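Local coordinates for protein glutaredoxin 2 (Salmonella enterica subsp. enterica serovar Typhimurium, PDB 3IR4) that binds glutathione and, as a glutaredoxin with a glutathione S-transferase-like fold, probably catalyses glutathione-dependent thiol-disulfide exchange, at residues M4-Y9 and K17-F22; P87-W92 and D158-Q163. All coordinates share one frame; numbering follows the deposited sequence.

Contact 1 (M4-Y9 and K17-F22); sequences MKLYIY and KARMIF
M4, just ahead of strand 5-8, and L6 and I8 within it turn alternate side chains onto A18, R19 and F22 of helix 13-25. These elements open the beta-alpha-beta unit of the thioredoxin-like domain, and the helix segment runs back along the strand at 152°, their axes 10.0 Å apart. L6 sits in the middle. Its CG lies anti to the backbone N (chi1 -169°), which carries both methyls over to the helix: both meet A18 CB, CD2 at 3.9 Å and CD1 at 4.0 Å, and in the conformers described CD2 also touches the aliphatic part of R19 at CG. Farther along the strand, I8 CD1 meets R19 CD at 4.1 Å, the two side chains running roughly at right angles. At the other end the selenium of selenomethionine M4 approaches the rim of the F22 ring, not its face. SE is 4.0 Å from F22 CE1 and 82° off the ring normal, a Met-aromatic contact made at the edge, and the bend at chi3 brings CE beside the same CE1. L54 of the neighbouring strand and V72 of helix 65-74 also touch F22. R19 meets L6 and I8 through CG and CD, while its guanidinium has a long, weak ion pair with D10. Between these two segments the helix and strand therefore meet through apolar and selenium-aromatic packing, without a hydrogen bond.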
loop_
_atom_site.group_PDB
_atom_site.type_symbol
_atom_site.label_atom_id
_atom_site.label_comp_id
_atom_site.label_asym_id
_atom_site.label_seq_id
_atom_site.Cartn_x
_atom_site.Cartn_y
_atom_site.Cartn_z
HETATM N N MSE A 4 1.798 2.353 20.618
HETATM C CA MSE A 4 1.205 1.682 19.469
HETATM C C MSE A 4 2.214 0.975 18.592
HETATM O O MSE A 4 3.299 1.476 18.344
HETATM C CB MSE A 4 0.367 2.640 18.630
HETATM C CG MSE A 4 -0.962 2.975 19.343
HETATM SE SE MSE A 4 -2.114 4.102 18.344
HETATM C CE MSE A 4 -1.288 5.737 18.801
ATOM N N LYS A 5 1.820 -0.220 18.162
ATOM C CA LYS A 5 2.636 -1.072 17.291
ATOM C C LYS A 5 1.782 -1.473 16.085
ATOM O O LYS A 5 0.587 -1.683 16.208
ATOM C CB LYS A 5 3.088 -2.346 18.018
ATOM C CG LYS A 5 3.855 -2.078 19.307
ATOM C CD LYS A 5 4.450 -3.310 19.974
ATOM C CE LYS A 5 5.266 -2.900 21.220
ATOM N NZ LYS A 5 5.818 -4.057 21.998
ATOM N N LEU A 6 2.408 -1.589 14.919
ATOM C CA LEU A 6 1.703 -2.009 13.738
ATOM C C LEU A 6 2.465 -3.166 13.095
ATOM O O LEU A 6 3.620 -3.016 12.708
ATOM C CB LEU A 6 1.605 -0.808 12.816
ATOM C CG LEU A 6 0.670 -0.914 11.607
ATOM C CD1 LEU A 6 -0.781 -0.964 12.059
ATOM C CD2 LEU A 6 0.899 0.252 10.667
ATOM N N TYR A 7 1.770 -4.298 12.969
ATOM C CA TYR A 7 2.306 -5.566 12.424
ATOM C C TYR A 7 1.898 -5.597 10.966
ATOM O O TYR A 7 0.718 -5.496 10.626
ATOM C CB TYR A 7 1.784 -6.766 13.213
ATOM C CG TYR A 7 2.257 -6.714 14.649
ATOM C CD1 TYR A 7 1.533 -6.065 15.615
ATOM C CD2 TYR A 7 3.464 -7.278 15.009
ATOM C CE1 TYR A 7 2.006 -5.958 16.921
ATOM C CE2 TYR A 7 3.941 -7.197 16.300
ATOM C CZ TYR A 7 3.190 -6.547 17.263
ATOM O OH TYR A 7 3.622 -6.466 18.560
ATOM N N ILE A 8 2.897 -5.746 10.096
ATOM C CA ILE A 8 2.726 -5.566 8.671
ATOM C C ILE A 8 3.555 -6.490 7.816
ATOM O O ILE A 8 4.491 -7.142 8.267
ATOM C CB ILE A 8 3.133 -4.093 8.261
ATOM C CG1 ILE A 8 4.629 -3.821 8.479
ATOM C CG2 ILE A 8 2.305 -3.042 9.018
ATOM C CD1 ILE A 8 5.121 -2.465 7.969
ATOM N N TYR A 9 3.198 -6.483 6.519
ATOM C CA TYR A 9 4.114 -6.870 5.425
ATOM C C TYR A 9 4.379 -5.548 4.689
ATOM O O TYR A 9 3.451 -4.798 4.406
ATOM C CB TYR A 9 3.503 -7.870 4.456
ATOM C CG TYR A 9 3.001 -9.132 5.081
ATOM C CD1 TYR A 9 3.662 -9.741 6.137
ATOM C CD2 TYR A 9 1.848 -9.730 4.583
ATOM C CE1 TYR A 9 3.135 -10.913 6.728
ATOM C CE2 TYR A 9 1.345 -10.881 5.147
ATOM C CZ TYR A 9 1.972 -11.462 6.236
ATOM O OH TYR A 9 1.409 -12.583 6.795
ATOM N N LYS A 17 -1.778 1.629 3.912
ATOM C CA LYS A 17 -2.928 2.433 4.341
ATOM C C LYS A 17 -2.851 2.715 5.854
ATOM O O LYS A 17 -3.015 3.838 6.302
ATOM C CB LYS A 17 -4.259 1.747 4.011
ATOM C CG LYS A 17 -4.498 1.601 2.527
ATOM C CD LYS A 17 -5.779 0.875 2.194
ATOM C CE LYS A 17 -5.778 0.429 0.780
ATOM N NZ LYS A 17 -7.065 -0.115 0.318
ATOM N N ALA A 18 -2.618 1.649 6.617
ATOM C CA ALA A 18 -2.564 1.718 8.070
ATOM C C ALA A 18 -1.429 2.592 8.576
ATOM O O ALA A 18 -1.545 3.174 9.634
ATOM C CB ALA A 18 -2.456 0.335 8.681
ATOM N N ARG A 19 -0.340 2.693 7.827
ATOM C CA ARG A 19 0.787 3.539 8.188
ATOM C C ARG A 19 0.574 5.012 7.862
ATOM O O ARG A 19 1.239 5.871 8.439
ATOM C CB ARG A 19 2.036 3.073 7.443
ATOM C CG ARG A 19 2.532 1.745 7.930
ATOM C CD ARG A 19 3.613 1.197 7.027
ATOM N NE ARG A 19 4.769 2.076 7.092
ATOM C CZ ARG A 19 5.836 1.997 6.312
ATOM N NH1 ARG A 19 5.904 1.075 5.366
ATOM N NH2 ARG A 19 6.836 2.858 6.481
HETATM N N MSE A 20 -0.289 5.312 6.897
HETATM C CA MSE A 20 -0.371 6.683 6.406
HETATM C C MSE A 20 -0.745 7.744 7.434
HETATM O O MSE A 20 -0.147 8.792 7.457
HETATM C CB MSE A 20 -1.313 6.790 5.203
HETATM C CG MSE A 20 -0.767 6.114 3.960
HETATM SE SE MSE A 20 -2.035 6.084 2.500
HETATM C CE MSE A 20 -2.030 7.956 2.052
ATOM N N ILE A 21 -1.769 7.492 8.252
ATOM C CA ILE A 21 -2.216 8.524 9.193
ATOM C C ILE A 21 -1.139 8.793 10.225
ATOM O O ILE A 21 -0.986 9.930 10.677
ATOM C CB ILE A 21 -3.583 8.208 9.854
ATOM C CG1 ILE A 21 -4.704 8.174 8.807
ATOM C CG2 ILE A 21 -3.919 9.227 10.979
ATOM C CD1 ILE A 21 -5.013 9.451 8.134
ATOM N N PHE A 22 -0.399 7.762 10.648
ATOM C CA PHE A 22 0.689 7.989 11.587
ATOM C C PHE A 22 1.656 9.025 11.029
ATOM O O PHE A 22 2.124 9.928 11.715
ATOM C CB PHE A 22 1.418 6.695 11.921
ATOM C CG PHE A 22 0.627 5.757 12.773
ATOM C CD1 PHE A 22 0.569 5.909 14.151
ATOM C CD2 PHE A 22 -0.074 4.700 12.199
ATOM C CE1 PHE A 22 -0.144 5.040 14.937
ATOM C CE2 PHE A 22 -0.800 3.828 13.006
ATOM C CZ PHE A 22 -0.820 4.001 14.382
#

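Contact 2 (P87-W92 and D158-Q163)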
loop_
_atom_site.group_PDB
_atom_site.type_symbol
_atom_site.label_atom_id
_atom_site.label_comp_id
_atom_site.label_asym_id
_atom_site.label_seq_id
_atom_site.Cartn_x
_atom_site.Cartn_y
_atom_site.Cartn_z
ATOM N N PRO A 87 -16.297 9.741 -7.044
ATOM C CA PRO A 87 -16.620 8.445 -7.594
ATOM C C PRO A 87 -15.687 8.025 -8.748
ATOM O O PRO A 87 -15.480 6.814 -8.958
ATOM C CB PRO A 87 -18.052 8.640 -8.084
ATOM C CG PRO A 87 -18.616 9.650 -7.140
ATOM C CD PRO A 87 -17.478 10.620 -6.986
ATOM N N ALA A 88 -15.186 8.987 -9.521
ATOM C CA ALA A 88 -14.255 8.681 -10.612
ATOM C C ALA A 88 -12.982 7.996 -10.107
ATOM O O ALA A 88 -12.409 7.138 -10.799
ATOM C CB ALA A 88 -13.902 9.926 -11.440
ATOM N N ILE A 89 -12.517 8.362 -8.915
ATOM C CA ILE A 89 -11.304 7.773 -8.347
ATOM C C ILE A 89 -11.581 6.329 -7.919
ATOM O O ILE A 89 -10.801 5.438 -8.184
ATOM C CB ILE A 89 -10.745 8.628 -7.195
ATOM C CG1 ILE A 89 -10.273 9.993 -7.740
ATOM C CG2 ILE A 89 -9.621 7.912 -6.475
ATOM C CD1 ILE A 89 -9.088 10.000 -8.647
ATOM N N GLU A 90 -12.725 6.086 -7.287
ATOM C CA GLU A 90 -13.099 4.741 -6.890
ATOM C C GLU A 90 -13.154 3.846 -8.144
ATOM O O GLU A 90 -12.676 2.728 -8.129
ATOM C CB GLU A 90 -14.427 4.755 -6.141
ATOM C CG GLU A 90 -14.921 3.402 -5.680
ATOM C CD GLU A 90 -16.298 3.489 -5.033
ATOM O OE1 GLU A 90 -17.238 3.981 -5.707
ATOM O OE2 GLU A 90 -16.441 3.059 -3.874
ATOM N N GLU A 91 -13.716 4.365 -9.220
ATOM C CA GLU A 91 -13.860 3.608 -10.463
ATOM C C GLU A 91 -12.502 3.332 -11.107
ATOM O O GLU A 91 -12.224 2.205 -11.537
ATOM C CB GLU A 91 -14.761 4.388 -11.415
ATOM C CG GLU A 91 -14.876 3.885 -12.848
ATOM C CD GLU A 91 -15.752 4.826 -13.728
ATOM O OE1 GLU A 91 -15.373 6.000 -14.023
ATOM O OE2 GLU A 91 -16.830 4.379 -14.154
ATOM N N TRP A 92 -11.631 4.334 -11.107
ATOM C CA TRP A 92 -10.304 4.192 -11.685
ATOM C C TRP A 92 -9.524 3.139 -10.904
ATOM O O TRP A 92 -8.870 2.279 -11.493
ATOM C CB TRP A 92 -9.594 5.550 -11.657
ATOM C CG TRP A 92 -8.286 5.572 -12.383
ATOM C CD1 TRP A 92 -8.080 5.882 -13.695
ATOM C CD2 TRP A 92 -7.012 5.265 -11.843
ATOM N NE1 TRP A 92 -6.755 5.779 -14.001
ATOM C CE2 TRP A 92 -6.078 5.380 -12.882
ATOM C CE3 TRP A 92 -6.571 4.889 -10.579
ATOM C CZ2 TRP A 92 -4.720 5.167 -12.682
ATOM C CZ3 TRP A 92 -5.220 4.653 -10.390
ATOM C CH2 TRP A 92 -4.317 4.778 -11.439
ATOM N N ASP A 158 -3.928 11.644 -13.965
ATOM C CA ASP A 158 -3.257 12.929 -13.929
ATOM C C ASP A 158 -4.227 14.109 -13.961
ATOM O O ASP A 158 -4.000 15.128 -13.330
ATOM C CB ASP A 158 -2.301 13.007 -15.124
ATOM C CG ASP A 158 -1.378 14.199 -15.062
ATOM O OD1 ASP A 158 -0.499 14.197 -14.178
ATOM O OD2 ASP A 158 -1.496 15.098 -15.942
ATOM N N LYS A 159 -5.261 13.979 -14.773
ATOM C CA LYS A 159 -6.251 15.049 -14.925
ATOM C C LYS A 159 -7.218 15.158 -13.749
ATOM O O LYS A 159 -7.900 16.168 -13.595
ATOM C CB LYS A 159 -6.994 14.831 -16.233
ATOM C CG LYS A 159 -6.048 14.859 -17.453
ATOM C CD LYS A 159 -6.760 14.606 -18.743
ATOM C CE LYS A 159 -5.800 14.607 -19.942
ATOM N NZ LYS A 159 -4.739 13.540 -19.865
ATOM N N LEU A 160 -7.262 14.135 -12.910
ATOM C CA LEU A 160 -8.170 14.048 -11.776
ATOM C C LEU A 160 -7.540 14.435 -10.450
ATOM O O LEU A 160 -8.262 14.758 -9.513
ATOM C CB LEU A 160 -8.738 12.638 -11.653
ATOM C CG LEU A 160 -9.370 12.051 -12.924
ATOM C CD1 LEU A 160 -9.872 10.634 -12.591
ATOM C CD2 LEU A 160 -10.434 12.974 -13.570
ATOM N N ILE A 161 -6.216 14.402 -10.345
ATOM C CA ILE A 161 -5.564 14.766 -9.096
ATOM C C ILE A 161 -5.615 16.278 -8.927
ATOM O O ILE A 161 -4.993 17.016 -9.674
ATOM C CB ILE A 161 -4.120 14.265 -9.037
ATOM C CG1 ILE A 161 -4.076 12.735 -9.131
ATOM C CG2 ILE A 161 -3.425 14.736 -7.761
ATOM C CD1 ILE A 161 -2.648 12.198 -9.307
ATOM N N VAL A 162 -6.316 16.728 -7.890
ATOM C CA VAL A 162 -6.489 18.156 -7.704
ATOM C C VAL A 162 -5.174 18.817 -7.265
ATOM O O VAL A 162 -4.826 19.871 -7.804
ATOM C CB VAL A 162 -7.626 18.448 -6.703
ATOM C CG1 VAL A 162 -7.646 19.913 -6.256
ATOM C CG2 VAL A 162 -8.983 18.029 -7.295
ATOM N N GLN A 163 -4.449 18.221 -6.319
ATOM C CA GLN A 163 -3.219 18.810 -5.835
ATOM C C GLN A 163 -2.364 17.715 -5.198
ATOM O O GLN A 163 -2.871 16.644 -4.880
ATOM C CB GLN A 163 -3.525 19.971 -4.858
ATOM C CG GLN A 163 -4.295 19.587 -3.622
ATOM C CD GLN A 163 -4.850 20.823 -2.939
ATOM O OE1 GLN A 163 -5.780 21.458 -3.461
ATOM N NE2 GLN A 163 -4.264 21.201 -1.826
#
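L160 reaches across to A88 and I89 where two parts of the all-helical, GST-like C-terminal domain meet: helix 87-97 near its start and the 158-163 segment, which carries the C-terminal part of helix 143-160. The nearest backbone pair is I89 and L160, with 7.8 Å between their CA atoms, and the packing is entirely apolar. From L160 the side chain sets out toward helix 87-97. Its CB already makes a contact, lying 4.0 Å from I89 CD1. CG is placed anti to the carbonyl carbon of its own residue (chi1 -52°), and beyond it the chain divides. The CD1 branch enters the angle between the two partners, 4.1 Å from I89 CD1 on one hand and 4.3 Å from A88 CB on the other. I89 answers with a single methyl. Its CB does not aim straight at L160, but CG1 swings the terminal CD1 across, and the two side chains slide past one another in opposite directions. The I89 side chain also touches L157, about one turn earlier on helix 143-160, and V167 in the loop beyond, so it belongs to the buried side of the contact, whereas A88 and L160 are partly exposed. Nearby, W92 ties the same two helices by a polar link, its indole NE1 hydrogen-bonded to the backbone O of D153.

How the contacts relate
From the N terminus, the chain first forms strand 5-8, turns through a loop that contributes to the glutathione pocket and enters helix 13-25; contact 1 closes this short loop, with 7 residues between its segments. The rest of the thioredoxin-like domain follows before helix 87-97 begins the helical domain. Contact 2 then closes a much longer loop, in which 65 residues, mostly helical, separate 87-92 from 158-163. The two loops lie in series, neither nested nor crossed. The centres of contacts 1 and 2 are about 25 Å apart, and the two do not touch. Contact 1 thus joins sheet to helix within the N-terminal domain, and contact 2 joins helix to helix within the C-terminal one.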